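Putative enoyl-CoA hydratase (Thermus thermophilus, PDB 1UIY) probably catalyses the reversible hydration of (2E)-enoyl-CoA thioesters to (3S)-3-hydroxyacyl-CoA, a step of fatty acid beta-oxidation. Local coordinates at residues E5-V11 against K189-E193; F87-Y91 against G111-C116. Residues are numbered along the deposited sequence.

Contact 1. Residues E5-V11 against K189-E193; sequences EKGHVAV and KALAE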
loop_
_atom_site.group_PDB
_atom_site.type_symbol
_atom_site.label_atom_id
_atom_site.label_comp_id
_atom_site.label_asym_id
_atom_site.label_seq_id
_atom_site.Cartn_x
_atom_site.Cartn_y
_atom_site.Cartn_z
ATOM N N GLU A 5 -5.325 30.020 -25.715
ATOM C CA GLU A 5 -6.351 31.054 -25.689
ATOM C C GLU A 5 -6.791 31.236 -24.243
ATOM O O GLU A 5 -7.665 30.512 -23.756
ATOM C CB GLU A 5 -7.553 30.649 -26.540
ATOM C CG GLU A 5 -7.204 30.298 -27.965
ATOM C CD GLU A 5 -8.424 30.203 -28.855
ATOM O OE1 GLU A 5 -9.423 29.578 -28.433
ATOM O OE2 GLU A 5 -8.385 30.747 -29.981
ATOM N N LYS A 6 -6.181 32.197 -23.555
ATOM C CA LYS A 6 -6.513 32.439 -22.159
ATOM C C LYS A 6 -7.992 32.740 -21.980
ATOM O O LYS A 6 -8.668 33.146 -22.922
ATOM C CB LYS A 6 -5.661 33.581 -21.596
ATOM C CG LYS A 6 -4.163 33.284 -21.606
ATOM C CD LYS A 6 -3.404 34.144 -20.606
ATOM C CE LYS A 6 -1.953 33.697 -20.486
ATOM N NZ LYS A 6 -1.270 34.324 -19.314
ATOM N N GLY A 7 -8.487 32.524 -20.765
ATOM C CA GLY A 7 -9.887 32.762 -20.461
ATOM C C GLY A 7 -10.249 31.958 -19.230
ATOM O O GLY A 7 -9.449 31.131 -18.792
ATOM N N HIS A 8 -11.423 32.194 -18.649
ATOM C CA HIS A 8 -11.821 31.434 -17.468
ATOM C C HIS A 8 -11.589 29.965 -17.770
ATOM O O HIS A 8 -11.096 29.213 -16.931
ATOM C CB HIS A 8 -13.286 31.695 -17.124
ATOM C CG HIS A 8 -13.489 32.928 -16.303
ATOM N ND1 HIS A 8 -12.940 33.080 -15.046
ATOM C CD2 HIS A 8 -14.154 34.079 -16.565
ATOM C CE1 HIS A 8 -13.259 34.270 -14.569
ATOM N NE2 HIS A 8 -13.995 34.897 -15.472
ATOM N N VAL A 9 -11.944 29.573 -18.987
ATOM C CA VAL A 9 -11.739 28.218 -19.466
ATOM C C VAL A 9 -10.695 28.368 -20.558
ATOM O O VAL A 9 -11.027 28.680 -21.696
ATOM C CB VAL A 9 -13.018 27.627 -20.084
ATOM C CG1 VAL A 9 -12.687 26.327 -20.801
ATOM C CG2 VAL A 9 -14.056 27.384 -19.005
ATOM N N ALA A 10 -9.429 28.180 -20.205
ATOM C CA ALA A 10 -8.349 28.310 -21.176
ATOM C C ALA A 10 -8.349 27.125 -22.134
ATOM O O ALA A 10 -8.864 26.055 -21.804
ATOM C CB ALA A 10 -7.011 28.405 -20.455
ATOM N N VAL A 11 -7.791 27.323 -23.327
ATOM C CA VAL A 11 -7.706 26.245 -24.308
ATOM C C VAL A 11 -6.301 26.148 -24.893
ATOM O O VAL A 11 -5.745 27.138 -25.370
ATOM C CB VAL A 11 -8.693 26.438 -25.469
ATOM C CG1 VAL A 11 -8.582 25.268 -26.437
ATOM C CG2 VAL A 11 -10.101 26.541 -24.937
ATOM N N LYS A 189 -15.464 22.561 -23.909
ATOM C CA LYS A 189 -15.426 23.900 -23.325
ATOM C C LYS A 189 -16.677 24.072 -22.480
ATOM O O LYS A 189 -16.666 24.756 -21.458
ATOM C CB LYS A 189 -15.427 24.978 -24.410
ATOM C CG LYS A 189 -14.131 25.144 -25.163
ATOM C CD LYS A 189 -14.165 26.444 -25.940
ATOM C CE LYS A 189 -12.858 26.704 -26.665
ATOM N NZ LYS A 189 -12.846 28.039 -27.342
ATOM N N ALA A 190 -17.759 23.454 -22.934
ATOM C CA ALA A 190 -19.024 23.524 -22.233
ATOM C C ALA A 190 -18.853 22.831 -20.889
ATOM O O ALA A 190 -19.050 23.442 -19.832
ATOM C CB ALA A 190 -20.106 22.839 -23.049
ATOM N N LEU A 191 -18.481 21.555 -20.944
ATOM C CA LEU A 191 -18.262 20.748 -19.751
ATOM C C LEU A 191 -17.398 21.502 -18.741
ATOM O O LEU A 191 -17.742 21.613 -17.557
ATOM C CB LEU A 191 -17.571 19.441 -20.142
ATOM C CG LEU A 191 -17.273 18.441 -19.031
ATOM C CD1 LEU A 191 -18.553 18.118 -18.285
ATOM C CD2 LEU A 191 -16.666 17.184 -19.628
ATOM N N ALA A 192 -16.275 22.020 -19.231
ATOM C CA ALA A 192 -15.336 22.762 -18.406
ATOM C C ALA A 192 -16.039 23.884 -17.654
ATOM O O ALA A 192 -16.082 23.882 -16.426
ATOM C CB ALA A 192 -14.223 23.321 -19.275
ATOM N N GLU A 193 -16.591 24.835 -18.400
ATOM C CA GLU A 193 -17.296 25.977 -17.824
ATOM C C GLU A 193 -18.171 25.535 -16.646
ATOM O O GLU A 193 -18.122 26.126 -15.562
ATOM C CB GLU A 193 -18.164 26.641 -18.893
ATOM C CG GLU A 193 -18.152 28.169 -18.870
ATOM C CD GLU A 193 -17.028 28.773 -19.709
ATOM O OE1 GLU A 193 -16.920 28.444 -20.913
ATOM O OE2 GLU A 193 -16.253 29.590 -19.168
#

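Contact 2. Residues F87-Y91 against G111-C116; sequences FHRVY and GLALAC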
loop_
_atom_site.group_PDB
_atom_site.type_symbol
_atom_site.label_atom_id
_atom_site.label_comp_id
_atom_site.label_asym_id
_atom_site.label_seq_id
_atom_site.Cartn_x
_atom_site.Cartn_y
_atom_site.Cartn_z
ATOM N N PHE A 87 3.079 13.476 -18.309
ATOM C CA PHE A 87 1.891 12.738 -17.901
ATOM C C PHE A 87 1.520 13.119 -16.477
ATOM O O PHE A 87 0.397 13.529 -16.193
ATOM C CB PHE A 87 2.164 11.239 -17.953
ATOM C CG PHE A 87 1.988 10.638 -19.306
ATOM C CD1 PHE A 87 0.911 9.797 -19.561
ATOM C CD2 PHE A 87 2.884 10.916 -20.333
ATOM C CE1 PHE A 87 0.725 9.237 -20.827
ATOM C CE2 PHE A 87 2.710 10.364 -21.606
ATOM C CZ PHE A 87 1.630 9.523 -21.853
ATOM N N HIS A 88 2.479 12.988 -15.577
ATOM C CA HIS A 88 2.226 13.307 -14.188
ATOM C C HIS A 88 1.728 14.730 -14.015
ATOM O O HIS A 88 0.715 14.964 -13.350
ATOM C CB HIS A 88 3.486 13.098 -13.368
ATOM C CG HIS A 88 3.290 13.317 -11.903
ATOM N ND1 HIS A 88 3.369 14.564 -11.322
ATOM C CD2 HIS A 88 3.019 12.448 -10.902
ATOM C CE1 HIS A 88 3.160 14.452 -10.022
ATOM N NE2 HIS A 88 2.945 13.178 -9.743
ATOM N N ARG A 89 2.434 15.681 -14.615
ATOM C CA ARG A 89 2.027 17.074 -14.507
ATOM C C ARG A 89 0.574 17.274 -14.919
ATOM O O ARG A 89 -0.152 18.038 -14.290
ATOM C CB ARG A 89 2.932 17.958 -15.361
ATOM C CG ARG A 89 2.521 19.412 -15.400
ATOM C CD ARG A 89 2.297 19.993 -14.010
ATOM N NE ARG A 89 2.276 21.450 -14.063
ATOM C CZ ARG A 89 1.833 22.249 -13.096
ATOM N NH1 ARG A 89 1.354 21.749 -11.963
ATOM N NH2 ARG A 89 1.866 23.564 -13.275
ATOM N N VAL A 90 0.157 16.581 -15.972
ATOM C CA VAL A 90 -1.206 16.690 -16.472
ATOM C C VAL A 90 -2.190 16.009 -15.528
ATOM O O VAL A 90 -3.193 16.595 -15.126
ATOM C CB VAL A 90 -1.329 16.057 -17.876
ATOM C CG1 VAL A 90 -2.711 16.311 -18.455
ATOM C CG2 VAL A 90 -0.273 16.633 -18.784
ATOM N N TYR A 91 -1.893 14.769 -15.167
ATOM C CA TYR A 91 -2.759 14.011 -14.269
ATOM C C TYR A 91 -2.845 14.683 -12.896
ATOM O O TYR A 91 -3.846 14.589 -12.195
ATOM C CB TYR A 91 -2.207 12.582 -14.122
ATOM C CG TYR A 91 -3.192 11.577 -13.560
ATOM C CD1 TYR A 91 -3.071 11.097 -12.248
ATOM C CD2 TYR A 91 -4.246 11.105 -14.337
ATOM C CE1 TYR A 91 -3.982 10.173 -11.731
ATOM C CE2 TYR A 91 -5.156 10.181 -13.830
ATOM C CZ TYR A 91 -5.022 9.725 -12.531
ATOM O OH TYR A 91 -5.953 8.846 -12.036
ATOM N N GLY A 111 -2.529 8.361 -24.137
ATOM C CA GLY A 111 -2.274 8.474 -22.718
ATOM C C GLY A 111 -2.447 9.926 -22.310
ATOM O O GLY A 111 -3.053 10.229 -21.288
ATOM N N LEU A 112 -1.929 10.835 -23.125
ATOM C CA LEU A 112 -2.034 12.253 -22.826
ATOM C C LEU A 112 -3.495 12.606 -22.622
ATOM O O LEU A 112 -3.853 13.376 -21.726
ATOM C CB LEU A 112 -1.468 13.078 -23.976
ATOM C CG LEU A 112 -1.036 14.529 -23.701
ATOM C CD1 LEU A 112 -1.741 15.445 -24.709
ATOM C CD2 LEU A 112 -1.334 14.938 -22.265
ATOM N N ALA A 113 -4.345 12.031 -23.457
ATOM C CA ALA A 113 -5.762 12.304 -23.357
ATOM C C ALA A 113 -6.309 11.705 -22.077
ATOM O O ALA A 113 -7.089 12.343 -21.372
ATOM C CB ALA A 113 -6.489 11.728 -24.558
ATOM N N LEU A 114 -5.888 10.480 -21.773
ATOM C CA LEU A 114 -6.364 9.793 -20.574
ATOM C C LEU A 114 -5.928 10.499 -19.297
ATOM O O LEU A 114 -6.605 10.428 -18.277
ATOM C CB LEU A 114 -5.860 8.346 -20.550
ATOM C CG LEU A 114 -6.550 7.444 -19.518
ATOM C CD1 LEU A 114 -7.981 7.155 -19.956
ATOM C CD2 LEU A 114 -5.780 6.153 -19.368
ATOM N N ALA A 115 -4.795 11.185 -19.355
ATOM C CA ALA A 115 -4.283 11.883 -18.195
ATOM C C ALA A 115 -5.124 13.092 -17.802
ATOM O O ALA A 115 -4.904 13.683 -16.753
ATOM C CB ALA A 115 -2.843 12.298 -18.437
ATOM N N CYS A 116 -6.083 13.471 -18.632
ATOM C CA CYS A 116 -6.924 14.614 -18.300
ATOM C C CYS A 116 -8.039 14.209 -17.352
ATOM O O CYS A 116 -8.434 13.047 -17.311
ATOM C CB CYS A 116 -7.534 15.231 -19.566
ATOM S SG CYS A 116 -6.443 16.369 -20.475
#

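Contact 1. Residues E5-V11 against K189-E193
In the crotonase fold, helices pack on the central beta-sheet, and here residues 189-193 of helix 184-197 lie against the beta-hairpin that opens the chain. The hairpin is closed by its own backbone: E5 N donates to V11 O (2.9 Å) and V11 N to E5 O (3.2 Å), so E5 and V11 form a hydrogen-bonded antiparallel pair, with K6, G7 and H8 making the turn. G7 sits at phi 159°, psi 169°, where a CB would collide with the carbonyl O of K6. The axes of strand 9-11 and helix 189-193 come within 9.0 Å at closest approach, with an angle of 146° between their N-to-C directions.

Apolar packing is made by the strand residues that face the helix. V9 and V11 both point their CB toward it, whereas the CB of the intervening A10 points away; V9 CG1 lies 3.7 Å from A192 CB. V48 of the adjacent strand 46-51 touches V9, V11 and A192, extending this small apolar patch into the sheet.

Longer polar side chains frame the patch. E193 bends back so that its OE2 comes within 3.1 Å of V9 CG2, a tight contact of a carboxylate oxygen with a methyl group. K189 is extended and reaches across the hairpin; its NZ forms a long salt bridge, 3.9 Å, with E5 OE1, and on the way its aliphatic CE lies 3.3 Å from V11 CG2.

Contact 2. Residues F87-Y91 against G111-C116
This is a buried contact near the centre of the subunit, between one turn of helix 73-92 and the 111-116 segment, which comprises part of helix 108-114 and the residues leading from it toward strand 118-122. A115, with only a methyl side chain, lets the two backbones come close: the CA atoms of Y91 and A115 are 4.7 Å apart, and Y91 CA makes a CA-H...O contact of 3.3 Å with A115 O, with an angle of 142° at the hydrogen.

Around this close approach the packing is apolar. V90 points toward the other segment and meets L112, A115 and C116, with V90 CG2 4.0 Å from L112 CD2, and V90 CG1 4.0 Å from A115 CB and 4.2 Å from C116 SG. One turn earlier, the ring of F87 reaches the backbone of the other helix, CE1 lying 3.6 Å from G111 C; a CB on G111 would fall 2.6 Å from F87 CE1, so the absent side chain makes room for the ring.

I144 of helix 139-148 packs on both Y91 and A115. Two other subunits also reach this region: H88 NE2 is hydrogen-bonded to E219 of one, and K152 NZ of another to the carbonyl O atoms of L114 and C116. Helix 108-114 thus lies near E131, the inferred active-site glutamate, in a part of the crotonase fold where backbone NH groups form the oxyanion hole in relatives.

How the contacts relate
The two contacts exemplify one principle at different depths: side chains can fill the gap between a helix and the face of a sheet, whereas a residue as small as A115 lets backbones meet in the core. The centre of contact 1 lies about 14 Å from the chain centre, away from the inferred active site; the centre of contact 2 is about 4 Å from the chain centre. Their own centres are 18 Å apart and their nearest atoms about 9 Å, so they do not touch, although contact 2 is nested in sequence within the loop closed by contact 1. G111 lies about 7 Å from the side chain of E131, and a glycerol, probably from the crystallisation liquor, about 6 Å from that of F87.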